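Local coordinates for molybdopterin-guanine dinucleotide biosynthesis protein A (MobA) (Archaeoglobus fulgidus, PDB 3NGW) that probably transfers a guanine nucleotide from GTP to molybdopterin during molybdenum cofactor biosynthesis, at residues Lys2-Val7 / Gly84-Ala89; Gln40-Cys45 / Glu61-Leu66. All coordinates share one frame; numbering follows the deposited sequence.

Contact 1: residues Lys2-Val7 / Gly84-Ala89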
ATOM      1  N   LYS A   2      -9.121   8.910  -1.272  1.00 31.06           N
ATOM      2  CA  LYS A   2      -7.811   9.081  -0.646  1.00 31.12           C
ATOM      3  C   LYS A   2      -6.977   7.794  -0.785  1.00 34.21           C
ATOM      4  O   LYS A   2      -7.463   6.692  -0.520  1.00 32.57           O
ATOM      5  CB  LYS A   2      -7.975   9.430   0.838  1.00 30.49           C
ATOM      6  CG  LYS A   2      -8.138  10.916   1.115  1.00 25.61           C
ATOM      7  CD  LYS A   2      -8.596  11.174   2.544  1.00 29.56           C
ATOM      8  CE  LYS A   2     -10.047  10.741   2.734  1.00 31.26           C
ATOM      9  NZ  LYS A   2     -10.427  10.734   4.169  1.00 28.98           N
ATOM     10  N   VAL A   3      -5.720   7.955  -1.194  1.00 31.42           N
ATOM     11  CA  VAL A   3      -4.797   6.846  -1.394  1.00 23.78           C
ATOM     12  C   VAL A   3      -3.495   7.043  -0.624  1.00 32.82           C
ATOM     13  O   VAL A   3      -2.863   8.101  -0.711  1.00 35.41           O
ATOM     14  CB  VAL A   3      -4.451   6.692  -2.898  1.00 30.70           C
ATOM     15  CG1 VAL A   3      -3.526   5.509  -3.110  1.00 28.95           C
ATOM     16  CG2 VAL A   3      -5.729   6.521  -3.716  1.00 30.73           C
ATOM     17  N   ALA A   4      -3.100   6.027   0.140  1.00 30.81           N
ATOM     18  CA  ALA A   4      -1.854   6.075   0.907  1.00 28.42           C
ATOM     19  C   ALA A   4      -0.917   5.022   0.326  1.00 29.54           C
ATOM     20  O   ALA A   4      -1.162   3.831   0.467  1.00 35.51           O
ATOM     21  CB  ALA A   4      -2.129   5.775   2.386  1.00 25.75           C
ATOM     22  N   VAL A   5       0.155   5.458  -0.326  1.00 31.60           N
ATOM     23  CA  VAL A   5       1.107   4.529  -0.926  1.00 22.35           C
ATOM     24  C   VAL A   5       2.276   4.279   0.028  1.00 30.36           C
ATOM     25  O   VAL A   5       2.977   5.211   0.423  1.00 33.57           O
ATOM     26  CB  VAL A   5       1.633   5.081  -2.273  1.00 27.65           C
ATOM     27  CG1 VAL A   5       2.504   4.035  -2.977  1.00 25.08           C
ATOM     28  CG2 VAL A   5       0.447   5.465  -3.169  1.00 30.87           C
ATOM     29  N   LEU A   6       2.461   3.020   0.416  1.00 28.29           N
ATOM     30  CA  LEU A   6       3.535   2.649   1.334  1.00 30.26           C
ATOM     31  C   LEU A   6       4.826   2.442   0.539  1.00 32.06           C
ATOM     32  O   LEU A   6       4.951   1.460  -0.194  1.00 40.92           O
ATOM     33  CB  LEU A   6       3.157   1.365   2.087  1.00 25.54           C
ATOM     34  CG  LEU A   6       1.829   1.353   2.849  1.00 32.08           C
ATOM     35  CD1 LEU A   6       1.612  -0.017   3.468  1.00 27.93           C
ATOM     36  CD2 LEU A   6       1.823   2.420   3.929  1.00 27.26           C
ATOM     37  N   VAL A   7       5.781   3.362   0.687  1.00 34.97           N
ATOM     38  CA  VAL A   7       7.046   3.285  -0.049  1.00 34.51           C
ATOM     39  C   VAL A   7       8.285   3.179   0.837  1.00 35.46           C
ATOM     40  O   VAL A   7       9.407   3.373   0.367  1.00 39.23           O
ATOM     41  CB  VAL A   7       7.232   4.522  -0.977  1.00 35.95           C
ATOM     42  CG1 VAL A   7       5.970   4.757  -1.794  1.00 32.62           C
ATOM     43  CG2 VAL A   7       7.585   5.756  -0.159  1.00 23.85           C
ATOM     44  N   GLY A  84      -7.377  10.510   7.525  1.00 29.83           N
ATOM     45  CA  GLY A  84      -8.515   9.624   7.699  1.00 27.35           C
ATOM     46  C   GLY A  84      -8.565   8.366   6.848  1.00 33.04           C
ATOM     47  O   GLY A  84      -7.531   7.782   6.522  1.00 32.41           O
ATOM     48  N   SER A  85      -9.783   7.953   6.497  1.00 33.91           N
ATOM     49  CA  SER A  85     -10.010   6.758   5.693  1.00 34.37           C
ATOM     50  C   SER A  85      -9.328   6.879   4.343  1.00 36.13           C
ATOM     51  O   SER A  85      -9.231   7.968   3.772  1.00 41.05           O
ATOM     52  CB  SER A  85     -11.513   6.514   5.492  1.00 28.99           C
ATOM     53  OG  SER A  85     -12.084   7.429   4.564  1.00 31.89           O
ATOM     54  N   CYS A  86      -8.857   5.748   3.836  1.00 34.63           N
ATOM     55  CA  CYS A  86      -8.169   5.716   2.556  1.00 31.87           C
ATOM     56  C   CYS A  86      -7.989   4.276   2.155  1.00 31.71           C
ATOM     57  O   CYS A  86      -8.346   3.371   2.900  1.00 33.64           O
ATOM     58  CB  CYS A  86      -6.783   6.338   2.695  1.00 23.05           C
ATOM     59  SG  CYS A  86      -5.728   5.456   3.895  1.00 33.84           S
ATOM     60  N   VAL A  87      -7.435   4.079   0.966  1.00 38.96           N
ATOM     61  CA  VAL A  87      -7.125   2.752   0.472  1.00 40.14           C
ATOM     62  C   VAL A  87      -5.607   2.741   0.478  1.00 36.60           C
ATOM     63  O   VAL A  87      -4.978   3.739   0.116  1.00 36.12           O
ATOM     64  CB  VAL A  87      -7.653   2.514  -0.965  1.00 45.01           C
ATOM     65  CG1 VAL A  87      -9.144   2.240  -0.927  1.00 43.96           C
ATOM     66  CG2 VAL A  87      -7.359   3.725  -1.833  1.00 46.56           C
ATOM     67  N   VAL A  88      -5.025   1.628   0.918  1.00 33.87           N
ATOM     68  CA  VAL A  88      -3.577   1.491   0.992  1.00 29.83           C
ATOM     69  C   VAL A  88      -3.072   0.663  -0.176  1.00 32.46           C
ATOM     70  O   VAL A  88      -3.726  -0.274  -0.620  1.00 37.82           O
ATOM     71  CB  VAL A  88      -3.147   0.822   2.322  1.00 37.27           C
ATOM     72  CG1 VAL A  88      -1.636   0.625   2.354  1.00 36.05           C
ATOM     73  CG2 VAL A  88      -3.587   1.685   3.498  1.00 28.59           C
ATOM     74  N   ALA A  89      -1.912   1.036  -0.683  1.00 36.61           N
ATOM     75  CA  ALA A  89      -1.311   0.324  -1.786  1.00 42.06           C
ATOM     76  C   ALA A  89       0.187   0.378  -1.540  1.00 46.12           C
ATOM     77  O   ALA A  89       0.745   1.445  -1.289  1.00 50.44           O
ATOM     78  CB  ALA A  89      -1.659   0.989  -3.096  1.00 30.89           C
TER
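Leu6 lays its CD1 methyl against CG1 of Val88, 3.5 Å away, and the two branched side chains cross at a slant on one face of the sheet. Val88 holds CG1 anti to its backbone N (chi1 177°), and this methyl is the branch that meets both CG and CD1 of Leu6. The same face carries Ala4, whose CB meets Cys86 SG at 3.9 Å. On the other face the CG2 methyls of Val3 and Val87 touch at 3.7 Å, while Val5 and Ala89 continue the row. Helix 28-36 packs on this second face, Tyr36 reaching Val3, Val5 and Ala89, and helix 98-111 adds Leu101 and Tyr105 against Val87.

Between the faces, the two short strand segments run parallel, their axes inclined by 26°. Their bonds alternate in the usual parallel ladder: Val87 N gives to Lys2 O, Ala4 N to Val87 O, Ala89 N to Ala4 O and Leu6 N to Ala89 O. The second of these is nearly straight, with 171° at the hydrogen. Carbonyls of this ladder also receive CA-H contacts, the shortest joining Val5 CA to Ala89 O at 3.1 Å.

At the start of the ladder the Lys2 chain, bent at chi3, curls round Ser85 O, with CB, CD, CE and NZ all near that oxygen. NZ makes a weak bond of 3.0 Å to Ser85 O, but its stronger partner is Phe83 O at the end of helix 72-83. Gly84 leaves that helix with positive phi. Ser85 OG turns instead to Glu109.

The chemistry is thus divided: backbone bonds and small apolar groups tie two central strands together, whereas the ammonium group joins their beginning to the carbonyl end of a helix, where the helix dipole would probably favour its positive charge.

Contact 2: residues Gln40-Cys45 / Glu61-Leu66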
ATOM      1  N   GLN A  40      -6.208  11.869  -4.275  1.00 35.98           N
ATOM      2  CA  GLN A  40      -5.803  12.605  -3.075  1.00 29.60           C
ATOM      3  C   GLN A  40      -4.877  11.637  -2.370  1.00 31.35           C
ATOM      4  O   GLN A  40      -5.278  10.899  -1.468  1.00 29.19           O
ATOM      5  CB  GLN A  40      -7.005  12.910  -2.201  1.00 30.99           C
ATOM      6  CG  GLN A  40      -6.684  13.912  -1.120  1.00 32.48           C
ATOM      7  CD  GLN A  40      -7.844  14.116  -0.181  1.00 38.37           C
ATOM      8  OE1 GLN A  40      -8.996  13.895  -0.558  1.00 39.68           O
ATOM      9  NE2 GLN A  40      -7.556  14.552   1.046  1.00 33.12           N
ATOM     10  N   THR A  41      -3.622  11.681  -2.788  1.00 33.03           N
ATOM     11  CA  THR A  41      -2.600  10.753  -2.336  1.00 34.62           C
ATOM     12  C   THR A  41      -1.462  11.272  -1.470  1.00 30.43           C
ATOM     13  O   THR A  41      -1.027  12.405  -1.618  1.00 32.48           O
ATOM     14  CB  THR A  41      -1.970  10.106  -3.583  1.00 31.20           C
ATOM     15  OG1 THR A  41      -3.019   9.621  -4.428  1.00 32.49           O
ATOM     16  CG2 THR A  41      -1.040   8.979  -3.211  1.00 26.48           C
ATOM     17  N   VAL A  42      -1.000  10.427  -0.554  1.00 34.24           N
ATOM     18  CA  VAL A  42       0.167  10.734   0.265  1.00 33.50           C
ATOM     19  C   VAL A  42       1.044   9.504   0.145  1.00 30.69           C
ATOM     20  O   VAL A  42       0.549   8.390   0.004  1.00 31.42           O
ATOM     21  CB  VAL A  42      -0.147  10.977   1.770  1.00 32.30           C
ATOM     22  CG1 VAL A  42      -0.991  12.217   1.932  1.00 23.62           C
ATOM     23  CG2 VAL A  42      -0.824   9.758   2.379  1.00 30.48           C
ATOM     24  N   PHE A  43       2.349   9.717   0.165  1.00 34.95           N
ATOM     25  CA  PHE A  43       3.292   8.623   0.078  1.00 31.65           C
ATOM     26  C   PHE A  43       3.914   8.493   1.456  1.00 34.85           C
ATOM     27  O   PHE A  43       4.574   9.416   1.941  1.00 33.41           O
ATOM     28  CB  PHE A  43       4.331   8.938  -0.987  1.00 36.56           C
ATOM     29  CG  PHE A  43       3.757   9.008  -2.370  1.00 30.86           C
ATOM     30  CD1 PHE A  43       3.687   7.870  -3.171  1.00 36.34           C
ATOM     31  CD2 PHE A  43       3.220  10.199  -2.847  1.00 30.49           C
ATOM     32  CE1 PHE A  43       3.081   7.921  -4.440  1.00 38.56           C
ATOM     33  CE2 PHE A  43       2.615  10.266  -4.103  1.00 24.44           C
ATOM     34  CZ  PHE A  43       2.543   9.125  -4.903  1.00 27.97           C
ATOM     35  N   VAL A  44       3.673   7.350   2.091  1.00 34.77           N
ATOM     36  CA  VAL A  44       4.164   7.093   3.436  1.00 31.44           C
ATOM     37  C   VAL A  44       5.550   6.463   3.468  1.00 32.96           C
ATOM     38  O   VAL A  44       5.734   5.305   3.090  1.00 31.06           O
ATOM     39  CB  VAL A  44       3.189   6.187   4.204  1.00 33.40           C
ATOM     40  CG1 VAL A  44       3.607   6.102   5.673  1.00 18.87           C
ATOM     41  CG2 VAL A  44       1.775   6.731   4.068  1.00 21.12           C
ATOM     42  N   CYS A  45       6.516   7.245   3.932  1.00 30.60           N
ATOM     43  CA  CYS A  45       7.907   6.817   4.025  1.00 36.84           C
ATOM     44  C   CYS A  45       8.193   6.149   5.358  1.00 35.95           C
ATOM     45  O   CYS A  45       7.431   6.307   6.314  1.00 41.08           O
ATOM     46  CB  CYS A  45       8.827   8.026   3.857  1.00 29.97           C
ATOM     47  SG  CYS A  45       8.471   8.987   2.375  1.00 37.26           S
ATOM     48  N   GLU A  61       3.224  14.702  -1.775  1.00 28.08           N
ATOM     49  CA  GLU A  61       3.066  14.738  -0.330  1.00 27.12           C
ATOM     50  C   GLU A  61       3.707  13.503   0.331  1.00 29.67           C
ATOM     51  O   GLU A  61       3.173  12.399   0.241  1.00 35.15           O
ATOM     52  CB  GLU A  61       1.567  14.818  -0.010  1.00 39.36           C
ATOM     53  CG  GLU A  61       1.197  14.846   1.471  1.00 57.92           C
ATOM     54  CD  GLU A  61       0.876  16.245   1.988  1.00 62.26           C
ATOM     55  OE1 GLU A  61       1.751  17.128   1.889  1.00 69.32           O
ATOM     56  OE2 GLU A  61      -0.247  16.453   2.497  1.00 60.08           O
ATOM     57  N   PHE A  62       4.858  13.688   0.973  1.00 30.22           N
ATOM     58  CA  PHE A  62       5.542  12.591   1.651  1.00 28.82           C
ATOM     59  C   PHE A  62       5.407  12.730   3.150  1.00 35.65           C
ATOM     60  O   PHE A  62       5.820  13.732   3.728  1.00 38.99           O
ATOM     61  CB  PHE A  62       7.027  12.546   1.288  1.00 27.48           C
ATOM     62  CG  PHE A  62       7.286  12.252  -0.151  1.00 33.18           C
ATOM     63  CD1 PHE A  62       7.633  13.278  -1.027  1.00 33.50           C
ATOM     64  CD2 PHE A  62       7.139  10.964  -0.646  1.00 23.39           C
ATOM     65  CE1 PHE A  62       7.841  13.031  -2.378  1.00 25.13           C
ATOM     66  CE2 PHE A  62       7.343  10.702  -1.998  1.00 40.57           C
ATOM     67  CZ  PHE A  62       7.691  11.746  -2.871  1.00 35.87           C
ATOM     68  N   ILE A  63       4.831  11.714   3.778  1.00 34.95           N
ATOM     69  CA  ILE A  63       4.628  11.730   5.219  1.00 40.02           C
ATOM     70  C   ILE A  63       5.322  10.532   5.888  1.00 41.44           C
ATOM     71  O   ILE A  63       5.879   9.667   5.211  1.00 38.22           O
ATOM     72  CB  ILE A  63       3.108  11.731   5.537  1.00 33.15           C
ATOM     73  CG1 ILE A  63       2.452  10.443   5.027  1.00 33.90           C
ATOM     74  CG2 ILE A  63       2.447  12.926   4.853  1.00 31.22           C
ATOM     75  CD1 ILE A  63       1.002  10.284   5.450  1.00 27.80           C
ATOM     76  N   TRP A  64       5.280  10.488   7.216  1.00 36.71           N
ATOM     77  CA  TRP A  64       5.910   9.416   7.970  1.00 39.80           C
ATOM     78  C   TRP A  64       5.240   9.307   9.339  1.00 40.13           C
ATOM     79  O   TRP A  64       4.551  10.236   9.761  1.00 42.44           O
ATOM     80  CB  TRP A  64       7.405   9.715   8.123  1.00 29.95           C
ATOM     81  CG  TRP A  64       7.694  10.978   8.898  1.00 46.17           C
ATOM     82  CD1 TRP A  64       7.815  11.100  10.256  1.00 51.70           C
ATOM     83  CD2 TRP A  64       7.851  12.303   8.367  1.00 36.56           C
ATOM     84  NE1 TRP A  64       8.037  12.413  10.602  1.00 43.37           N
ATOM     85  CE2 TRP A  64       8.066  13.172   9.460  1.00 40.99           C
ATOM     86  CE3 TRP A  64       7.834  12.839   7.074  1.00 35.69           C
ATOM     87  CZ2 TRP A  64       8.256  14.542   9.305  1.00 39.10           C
ATOM     88  CZ3 TRP A  64       8.026  14.207   6.915  1.00 43.83           C
ATOM     89  CH2 TRP A  64       8.236  15.044   8.029  1.00 41.78           C
ATOM     90  N   ASP A  65       5.426   8.174  10.021  1.00 45.27           N
ATOM     91  CA  ASP A  65       4.840   7.967  11.349  1.00 44.60           C
ATOM     92  C   ASP A  65       5.486   8.935  12.339  1.00 47.50           C
ATOM     93  O   ASP A  65       6.693   8.873  12.580  1.00 41.64           O
ATOM     94  CB  ASP A  65       5.066   6.528  11.818  1.00 42.26           C
ATOM     95  CG  ASP A  65       4.236   6.175  13.054  1.00 54.94           C
ATOM     96  OD1 ASP A  65       2.994   6.069  12.933  1.00 59.44           O
ATOM     97  OD2 ASP A  65       4.820   6.009  14.145  1.00 45.89           O
ATOM     98  N   LEU A  66       4.669   9.815  12.916  1.00 50.58           N
ATOM     99  CA  LEU A  66       5.141  10.828  13.863  1.00 52.33           C
ATOM    100  C   LEU A  66       5.998  10.256  14.984  1.00 51.39           C
ATOM    101  O   LEU A  66       7.001  10.856  15.371  1.00 53.67           O
ATOM    102  CB  LEU A  66       3.958  11.582  14.486  1.00 53.29           C
ATOM    103  CG  LEU A  66       4.113  13.100  14.700  1.00 70.50           C
ATOM    104  CD1 LEU A  66       2.968  13.609  15.588  1.00 67.61           C
ATOM    105  CD2 LEU A  66       5.453  13.427  15.352  1.00 68.18           C
TER
HETATM  106  O   HOH W   1       0.844  13.637  -3.124  1.00 37.65           O
HETATM  107  O   HOH W   2       6.744   6.247   8.882  1.00 43.41           O
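The Phe43 and Phe62 rings meet obliquely, their planes at 42° and their centroids 5.7 Å apart. Thr41 CG2 lies over one face of Phe43, displaced toward the rim, while Glu61 O lies at its edge. Atoms CD2 and CE2 of Phe62 press chiefly on Phe43 CB, CD2 coming to 3.5 Å. Cys45 SG also reaches Phe62 CD2, at 3.8 Å, in an oblique sulfur-aromatic contact. Helix 28-36 meets Phe43 through Val32 and Leu33, and Leu54 of helix 48-55 meets Phe62.

On the other face of the sheet, with CG1 between the backbone N and carbonyl carbon (chi1 63°), Ile63 brings CG1 to Val44 CG2, and the CD1 beyond it also reaches Val42 CG2, at 3.6 Å. Glu61 runs beside Val42, its CG 3.5 Å from Val42 CG1, and its carboxylate makes a weak bond to His82 of helix 72-83.

The backbones are joined in parallel by Phe43 N to Glu61 O, Ile63 N to Phe43 O and Cys45 N to Ile63 O. Beyond this ladder, water takes over at both ends: one molecule gives to Thr41 O and accepts from Glu61 N, another gives to Cys45 O and accepts from Asp65 N. The Asp65 carboxylate bonds Gly69 N in the following loop and His77 ND1 on helix 72-83.

Two parallel strands connected through helix 48-55 form a beta-alpha-beta unit, here at the margin of the Rossmann-like sheet of a GT-A-type nucleotidyltransferase.

Overall arrangement
Both contacts belong to one mixed sheet, their centres about 9 Å apart, and strands 2-6 and 40-44 lie side by side between their outer partners. The order across this half is 62-63, 40-44, 2-6, 86-90, all parallel. Backbone bonds join Val5 N to Val42 O and Val44 N to Val5 O, so the two ladders are continuous. Along the chain, contact 2 is nested within the loop that contact 1 closes. Helix 28-36 packs against side chains of both. As a worked example of parallel sheet building, contact 1 forms the buried centre and contact 2 the margin of the MobA-like domain, which probably handles the nucleotide.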